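Local coordinates for protein thermoresistant glucokinase (Janibacter sp. HTCC2649, PDB 4EUN) that probably catalyses the ATP-dependent phosphorylation of gluconate to 6-phosphogluconate, as a gluconokinase-type sugar kinase with a P-loop fold, at residues A[42-46]-A[105-109]; A[69-75]-A[149-154]; A[37-41]-A[138-142]. All blocks are in the same frame, centred on the assembly; numbering follows the deposited sequence.

Interaction 1: A[42-46]-A[105-109]. With SO4 (sulfate ion), chain B.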
loop_
_atom_site.group_PDB
_atom_site.type_symbol
_atom_site.label_atom_id
_atom_site.label_comp_id
_atom_site.label_asym_id
_atom_site.label_seq_id
_atom_site.Cartn_x
_atom_site.Cartn_y
_atom_site.Cartn_z
ATOM N N LYS A 42 7.537 6.322 -4.575
ATOM C CA LYS A 42 7.036 5.114 -5.232
ATOM C C LYS A 42 5.555 4.885 -5.006
ATOM O O LYS A 42 4.839 4.429 -5.905
ATOM C CB LYS A 42 7.782 3.881 -4.726
ATOM C CG LYS A 42 9.239 3.811 -5.078
ATOM C CD LYS A 42 9.782 2.472 -4.628
ATOM C CE LYS A 42 9.556 2.247 -3.135
ATOM N NZ LYS A 42 10.491 3.073 -2.328
ATOM N N THR A 43 5.101 5.169 -3.792
ATOM C CA THR A 43 3.698 4.960 -3.456
ATOM C C THR A 43 2.792 5.837 -4.315
ATOM O O THR A 43 1.790 5.361 -4.847
ATOM C CB THR A 43 3.435 5.194 -1.958
ATOM O OG1 THR A 43 4.210 4.260 -1.194
ATOM C CG2 THR A 43 1.961 5.001 -1.637
ATOM N N THR A 44 3.160 7.107 -4.469
ATOM C CA THR A 44 2.399 8.032 -5.309
ATOM C C THR A 44 2.291 7.550 -6.762
ATOM O O THR A 44 1.210 7.569 -7.352
ATOM C CB THR A 44 2.991 9.459 -5.249
ATOM O OG1 THR A 44 2.855 9.973 -3.916
ATOM C CG2 THR A 44 2.265 10.378 -6.206
ATOM N N ILE A 45 3.410 7.113 -7.334
ATOM C CA ILE A 45 3.421 6.594 -8.697
ATOM C C ILE A 45 2.590 5.314 -8.826
ATOM O O ILE A 45 1.751 5.200 -9.721
ATOM C CB ILE A 45 4.869 6.330 -9.195
ATOM C CG1 ILE A 45 5.727 7.595 -9.068
ATOM C CG2 ILE A 45 4.856 5.822 -10.629
ATOM C CD1 ILE A 45 5.158 8.800 -9.802
ATOM N N ALA A 46 2.813 4.357 -7.927
ATOM C CA ALA A 46 2.085 3.086 -7.976
ATOM C C ALA A 46 0.585 3.291 -7.821
ATOM O O ALA A 46 -0.215 2.651 -8.513
ATOM C CB ALA A 46 2.603 2.133 -6.906
ATOM N N ILE A 105 0.254 -4.273 -8.978
ATOM C CA ILE A 105 1.381 -3.344 -8.953
ATOM C C ILE A 105 1.863 -3.226 -7.514
ATOM O O ILE A 105 1.080 -2.973 -6.596
ATOM C CB ILE A 105 1.032 -1.963 -9.571
ATOM C CG1 ILE A 105 2.253 -1.042 -9.574
ATOM C CG2 ILE A 105 -0.169 -1.294 -8.859
ATOM C CD1 ILE A 105 2.069 0.168 -10.491
ATOM N N ILE A 106 3.163 -3.424 -7.304
ATOM C CA ILE A 106 3.722 -3.358 -5.960
ATOM C C ILE A 106 4.867 -2.366 -5.920
ATOM O O ILE A 106 5.572 -2.179 -6.910
ATOM C CB ILE A 106 4.213 -4.739 -5.461
ATOM C CG1 ILE A 106 5.397 -5.236 -6.271
ATOM C CG2 ILE A 106 3.071 -5.765 -5.499
ATOM C CD1 ILE A 106 5.923 -6.579 -5.786
ATOM N N THR A 107 5.059 -1.734 -4.763
ATOM C CA THR A 107 6.233 -0.891 -4.562
ATOM C C THR A 107 7.309 -1.693 -3.859
ATOM O O THR A 107 7.015 -2.368 -2.878
ATOM C CB THR A 107 5.887 0.313 -3.695
ATOM O OG1 THR A 107 5.192 -0.136 -2.526
ATOM C CG2 THR A 107 4.980 1.268 -4.448
ATOM N N CYS A 108 8.542 -1.611 -4.357
ATOM C CA CYS A 108 9.698 -2.242 -3.716
ATOM C C CYS A 108 10.801 -1.220 -3.479
ATOM O O CYS A 108 10.969 -0.292 -4.269
ATOM C CB CYS A 108 10.298 -3.328 -4.613
ATOM S SG CYS A 108 9.286 -4.789 -4.808
ATOM N N SER A 109 11.586 -1.417 -2.423
ATOM C CA SER A 109 12.820 -0.656 -2.240
ATOM C C SER A 109 13.868 -1.121 -3.256
ATOM O O SER A 109 13.529 -1.730 -4.271
ATOM C CB SER A 109 13.336 -0.823 -0.814
ATOM O OG SER A 109 13.317 -2.186 -0.441
HETATM S S SO4 B . 8.308 6.154 -1.084
HETATM O O1 SO4 B . 9.272 5.490 -1.953
HETATM O O2 SO4 B . 8.742 5.989 0.296
HETATM O O3 SO4 B . 6.995 5.552 -1.271
HETATM O O4 SO4 B . 8.225 7.572 -1.391
#
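Peptide groups are the flat elements where Lys42 meets Thr107 and Cys108. The methyl CG2 of Thr107 sits over one face of the Lys42-Thr43 peptide, 3.5 Å from Lys42 O, while the N-H of that peptide, on Thr43, points to the sulfate. Above the peptide plane that follows Cys108 runs the end of the Lys42 chain: CE stands almost directly over Cys108 O, and CD reaches the same oxygen at 3.0 Å from a more slanted direction. Helix 42-53 here runs nearly antiparallel to strand 104-108, with the short axes 8.4 Å apart and 169° between their directions. One turn further along, the methyl of Ala46 touches Thr107 CG2, CB to CG2 3.5 Å, and Ile105 brings CD1 to 3.9 Å from Ala46 CA, extending the apolar layer between helix and sheet. Phe57 of the neighbouring strand 56-59 packs against Thr43, Ala46 and Thr107. Thr107 turns its methyl to the helix and its hydroxyl OG1 to Glu59. The Lys42 chain is extended as far as CD and then bends at chi3 (-57°) and chi4, which folds NZ back to sulfate O1 at 2.7 Å; Lys42 N makes a weak bond to the same oxygen. Thr43 N donates to O3 at 3.2 Å. A P-loop (Walker A motif) at the start of the helix fits this pattern, and the sulfate, probably from the crystallisation liquor, is consistent with a nucleotide phosphate position. The helix N-terminus and the lysine would together favour an anion here, while Cys108 O meets the carbons CD and CE of the bent chain, the amine being bonded to the sulfate and to Gly36 O.

Interaction 2: A[69-75]-A[149-154]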
loop_
_atom_site.group_PDB
_atom_site.type_symbol
_atom_site.label_atom_id
_atom_site.label_comp_id
_atom_site.label_asym_id
_atom_site.label_seq_id
_atom_site.Cartn_x
_atom_site.Cartn_y
_atom_site.Cartn_z
ATOM N N ILE A 69 12.037 -5.658 9.319
ATOM C CA ILE A 69 11.664 -4.247 9.377
ATOM C C ILE A 69 12.391 -3.552 10.527
ATOM O O ILE A 69 12.977 -2.484 10.347
ATOM C CB ILE A 69 10.138 -4.041 9.560
ATOM C CG1 ILE A 69 9.367 -4.576 8.350
ATOM C CG2 ILE A 69 9.833 -2.562 9.779
ATOM C CD1 ILE A 69 9.802 -3.974 7.006
ATOM N N ALA A 70 12.349 -4.154 11.713
ATOM C CA ALA A 70 13.021 -3.566 12.881
ATOM C C ALA A 70 14.529 -3.402 12.685
ATOM O O ALA A 70 15.099 -2.396 13.113
ATOM C CB ALA A 70 12.725 -4.382 14.122
ATOM N N THR A 71 15.158 -4.392 12.052
ATOM C CA THR A 71 16.604 -4.371 11.800
ATOM C C THR A 71 16.955 -3.181 10.918
ATOM O O THR A 71 17.891 -2.434 11.212
ATOM C CB THR A 71 17.057 -5.685 11.141
ATOM O OG1 THR A 71 16.837 -6.764 12.059
ATOM C CG2 THR A 71 18.537 -5.634 10.790
ATOM N N MET A 72 16.195 -2.988 9.845
ATOM C CA MET A 72 16.419 -1.855 8.962
ATOM C C MET A 72 16.137 -0.539 9.661
ATOM O O MET A 72 16.831 0.446 9.429
ATOM C CB MET A 72 15.579 -1.970 7.689
ATOM C CG MET A 72 16.001 -3.098 6.810
ATOM S SD MET A 72 15.118 -3.063 5.241
ATOM C CE MET A 72 13.519 -3.705 5.741
ATOM N N GLN A 73 15.127 -0.510 10.527
ATOM C CA GLN A 73 14.814 0.736 11.221
ATOM C C GLN A 73 15.927 1.197 12.163
ATOM O O GLN A 73 16.008 2.381 12.500
ATOM C CB GLN A 73 13.484 0.643 11.967
ATOM C CG GLN A 73 12.293 0.689 11.021
ATOM C CD GLN A 73 10.983 0.659 11.766
ATOM O OE1 GLN A 73 10.842 -0.062 12.754
ATOM N NE2 GLN A 73 10.024 1.461 11.313
ATOM N N ARG A 74 16.761 0.262 12.609
ATOM C CA ARG A 74 17.916 0.628 13.434
ATOM C C ARG A 74 19.106 1.048 12.583
ATOM O O ARG A 74 20.139 1.457 13.115
ATOM C CB ARG A 74 18.311 -0.506 14.395
ATOM C CG ARG A 74 17.237 -0.801 15.431
ATOM C CD ARG A 74 17.722 -1.657 16.588
ATOM N NE ARG A 74 18.385 -2.875 16.128
ATOM C CZ ARG A 74 17.753 -3.981 15.750
ATOM N NH1 ARG A 74 16.430 -4.035 15.771
ATOM N NH2 ARG A 74 18.452 -5.036 15.357
ATOM N N GLY A 75 18.960 0.946 11.263
ATOM C CA GLY A 75 19.993 1.394 10.341
ATOM C C GLY A 75 20.898 0.296 9.822
ATOM O O GLY A 75 21.952 0.576 9.234
ATOM N N PHE A 149 9.839 6.265 8.178
ATOM C CA PHE A 149 9.679 4.845 8.422
ATOM C C PHE A 149 11.062 4.190 8.489
ATOM O O PHE A 149 11.307 3.302 9.313
ATOM C CB PHE A 149 8.810 4.256 7.308
ATOM C CG PHE A 149 8.697 2.773 7.349
ATOM C CD1 PHE A 149 8.305 2.122 8.515
ATOM C CD2 PHE A 149 8.971 2.021 6.214
ATOM C CE1 PHE A 149 8.217 0.739 8.551
ATOM C CE2 PHE A 149 8.865 0.641 6.236
ATOM C CZ PHE A 149 8.487 -0.002 7.404
ATOM N N MET A 150 11.977 4.666 7.648
ATOM C CA MET A 150 13.349 4.155 7.614
ATOM C C MET A 150 14.342 5.286 7.841
ATOM O O MET A 150 14.092 6.427 7.446
ATOM C CB MET A 150 13.629 3.488 6.264
ATOM C CG MET A 150 12.882 2.181 6.071
ATOM S SD MET A 150 13.573 0.913 7.145
ATOM C CE MET A 150 12.145 -0.105 7.487
ATOM N N PRO A 151 15.486 4.973 8.463
ATOM C CA PRO A 151 16.444 6.040 8.770
ATOM C C PRO A 151 17.140 6.550 7.520
ATOM O O PRO A 151 17.385 5.780 6.594
ATOM C CB PRO A 151 17.464 5.352 9.690
ATOM C CG PRO A 151 17.283 3.874 9.445
ATOM C CD PRO A 151 15.844 3.688 9.088
ATOM N N ALA A 152 17.441 7.844 7.496
ATOM C CA ALA A 152 18.139 8.461 6.384
ATOM C C ALA A 152 19.480 7.798 6.107
ATOM O O ALA A 152 19.959 7.822 4.973
ATOM C CB ALA A 152 18.325 9.947 6.645
ATOM N N SER A 153 20.089 7.226 7.145
ATOM C CA SER A 153 21.415 6.623 7.020
ATOM C C SER A 153 21.416 5.412 6.092
ATOM O O SER A 153 22.473 5.001 5.610
ATOM C CB SER A 153 21.966 6.227 8.394
ATOM O OG SER A 153 21.220 5.155 8.944
ATOM N N LEU A 154 20.240 4.841 5.833
ATOM C CA LEU A 154 20.164 3.677 4.955
ATOM C C LEU A 154 20.320 4.047 3.491
ATOM O O LEU A 154 20.545 3.168 2.660
ATOM C CB LEU A 154 18.837 2.933 5.130
ATOM C CG LEU A 154 18.679 1.969 6.299
ATOM C CD1 LEU A 154 17.278 1.375 6.282
ATOM C CD2 LEU A 154 19.716 0.868 6.219
HETATM O O HOH W 1 22.791 2.554 7.854
#
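The last turn of helix 66-73 lies against the 149-154 loop, extended at Met150 and Pro151, with Gln73 and Met150 CA atoms 5.2 Å apart and the two backbones staying close as far as Gly75 and Leu154. Gly75, with positive phi, ends the helix in a Schellman motif. The loop lies between helices 135-142 and 155-161, where related P-loop kinases carry a mobile lid, so the contact probably joins a lid-like element to the helix that follows the second strand of the fold. Gln73 makes the polar link: its extended chain carries NE2 to Phe149 O at 3.0 Å, with the N-H...O angle at 154°. The acceptor lies near the amide plane, and the donor comes in the carbonyl plane, onto a lone pair. The same amide stands obliquely beside the Phe149 ring, the two planes 65° apart. With CG of Phe149 anti to its backbone N (chi1 173°), the ring reaches back to the helix, where Ile69 CG2 meets CZ at 3.7 Å. Met150 curls, bent at chi2 and chi3, and lays CE over one face of this ring, offset toward its rim, while CE also touches Gln73 CG at 3.6 Å. Its sulfur SD rests on Met72 CB, also at 3.6 Å. Pro151 and Leu154 close on the carbonyl of Met72, Pro151 through its CD and Leu154 through CD1, the latter 3.3 Å from Met72 O. The second subunit packs on both segments, its Val102 on Gln73 and its Glu56 on Phe149. At the helix end a water donates to Gly75 O at 2.6 Å, also meets Ser153 OG, and bonds Ser153 O weakly.

Interaction 3: A[37-41]-A[138-142]. With SO4 (sulfate ion), chain B.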
loop_
_atom_site.group_PDB
_atom_site.type_symbol
_atom_site.label_atom_id
_atom_site.label_comp_id
_atom_site.label_asym_id
_atom_site.label_seq_id
_atom_site.Cartn_x
_atom_site.Cartn_y
_atom_site.Cartn_z
ATOM N N VAL A 37 14.468 3.798 -3.984
ATOM C CA VAL A 37 14.747 3.894 -2.554
ATOM C C VAL A 37 13.602 4.569 -1.799
ATOM O O VAL A 37 12.709 5.154 -2.407
ATOM C CB VAL A 37 16.075 4.627 -2.272
ATOM C CG1 VAL A 37 17.209 3.965 -3.043
ATOM C CG2 VAL A 37 15.970 6.105 -2.636
ATOM N N SER A 38 13.626 4.468 -0.473
ATOM C CA SER A 38 12.655 5.162 0.366
ATOM C C SER A 38 12.706 6.668 0.139
ATOM O O SER A 38 13.791 7.266 0.101
ATOM C CB SER A 38 12.927 4.873 1.844
ATOM O OG SER A 38 12.709 3.509 2.146
ATOM N N GLY A 39 11.537 7.283 0.005
ATOM C CA GLY A 39 11.461 8.724 -0.138
ATOM C C GLY A 39 11.580 9.166 -1.581
ATOM O O GLY A 39 11.705 10.357 -1.860
ATOM N N SER A 40 11.533 8.201 -2.499
ATOM C CA SER A 40 11.602 8.496 -3.923
ATOM C C SER A 40 10.225 8.819 -4.512
ATOM O O SER A 40 10.128 9.441 -5.573
ATOM C CB SER A 40 12.276 7.352 -4.684
ATOM O OG SER A 40 11.589 6.127 -4.509
ATOM N N GLY A 41 9.164 8.407 -3.820
ATOM C CA GLY A 41 7.807 8.707 -4.257
ATOM C C GLY A 41 7.104 7.534 -4.914
ATOM O O GLY A 41 6.181 7.722 -5.718
ATOM N N ILE A 138 16.889 13.257 -3.432
ATOM C CA ILE A 138 16.226 12.301 -2.547
ATOM C C ILE A 138 16.356 12.755 -1.095
ATOM O O ILE A 138 15.367 12.777 -0.360
ATOM C CB ILE A 138 16.796 10.872 -2.715
ATOM C CG1 ILE A 138 16.539 10.383 -4.142
ATOM C CG2 ILE A 138 16.157 9.914 -1.704
ATOM C CD1 ILE A 138 17.273 9.114 -4.527
ATOM N N LYS A 139 17.569 13.130 -0.690
ATOM C CA LYS A 139 17.801 13.627 0.668
ATOM C C LYS A 139 16.973 14.871 0.986
ATOM O O LYS A 139 16.483 15.028 2.106
ATOM C CB LYS A 139 19.287 13.913 0.892
ATOM C CG LYS A 139 20.123 12.653 1.045
ATOM C CD LYS A 139 21.560 12.937 1.475
ATOM C CE LYS A 139 22.435 13.299 0.292
ATOM N NZ LYS A 139 23.896 13.103 0.562
ATOM N N GLY A 140 16.823 15.752 0.002
ATOM C CA GLY A 140 16.019 16.950 0.178
ATOM C C GLY A 140 14.547 16.630 0.359
ATOM O O GLY A 140 13.853 17.297 1.127
ATOM N N ARG A 141 14.063 15.614 -0.350
ATOM C CA ARG A 141 12.671 15.183 -0.196
ATOM C C ARG A 141 12.427 14.685 1.227
ATOM O O ARG A 141 11.447 15.058 1.868
ATOM C CB ARG A 141 12.327 14.073 -1.202
ATOM C CG ARG A 141 12.213 14.539 -2.655
ATOM C CD ARG A 141 12.020 13.362 -3.622
ATOM N NE ARG A 141 10.794 12.611 -3.347
ATOM C CZ ARG A 141 9.618 12.875 -3.907
ATOM N NH1 ARG A 141 9.507 13.868 -4.781
ATOM N NH2 ARG A 141 8.551 12.149 -3.598
ATOM N N MET A 142 13.340 13.848 1.713
ATOM C CA MET A 142 13.234 13.244 3.039
ATOM C C MET A 142 13.285 14.282 4.156
ATOM O O MET A 142 12.688 14.100 5.218
ATOM C CB MET A 142 14.356 12.222 3.226
ATOM C CG MET A 142 14.432 11.189 2.112
ATOM S SD MET A 142 16.080 10.473 1.915
ATOM C CE MET A 142 16.264 9.626 3.477
HETATM S S SO4 B . 8.308 6.154 -1.084
HETATM O O1 SO4 B . 9.272 5.490 -1.953
HETATM O O2 SO4 B . 8.742 5.989 0.296
HETATM O O3 SO4 B . 6.995 5.552 -1.271
HETATM O O4 SO4 B . 8.225 7.572 -1.391
#
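Ile138 opens the helical side with its CD1 on Val37 CG2 at 3.8 Å, the two branched side chains crossing at about a right angle; its CG2, anti to the backbone N, also lies near Ser38 O. Leu155 and Leu159 of helix 155-161 pack on the same valine. A turn further on, Arg141 carries the polar part. Its chain bends at chi3 (61°), bringing NE to Gly39 O at 2.8 Å with an N-H...O angle of 154°. That oxygen lies at the edge of the guanidinium, near its plane, although the donor is tilted from the plane of the carbonyl. Ser40 O lies over one face of the same group, offset toward its rim, and NH2 reaches Gly41 CA at 3.6 Å. The loop so gripped fits a P-loop (Walker A): a type II turn from Val37 to Ser40, with Gly39 at positive phi and Ser40 OG bonded to Val37 O, leads to Gly41 at the N-cap of helix 42-53. Its amides face the sulfate, Gly39 N donating to O2 at 3.1 Å and Gly41 N to O4 at 2.7 Å. Met142, last in the segment, brings CG towards Gly39 CA and SD to 4.3 Å from Ser38 O, while its own carbonyl accepts a bond from His148 NE2.

In the fold
Interactions 1 and 3 share one sulfate: 37-41 supplies loop amides, 42-46 the first helical amides and a lysine amine. They join directly at Lys42 NZ and Val37 O, which touch at 3.0 Å, though their centres lie 13 Å apart. Interaction 2 stands to one side, with centres about 14 Å from interaction 3 and 18 Å from interaction 1. It touches interaction 3 through Ala152 CA and Met142 CE at 3.6 Å, and does not touch interaction 1. The loop and helix start that bind the sulfate are thus packed on strand 104-108 through interaction 1 and on helix 135-142 through interaction 3; the contact of the probable lid lies farther off. The second subunit reaches interactions 1 and 2.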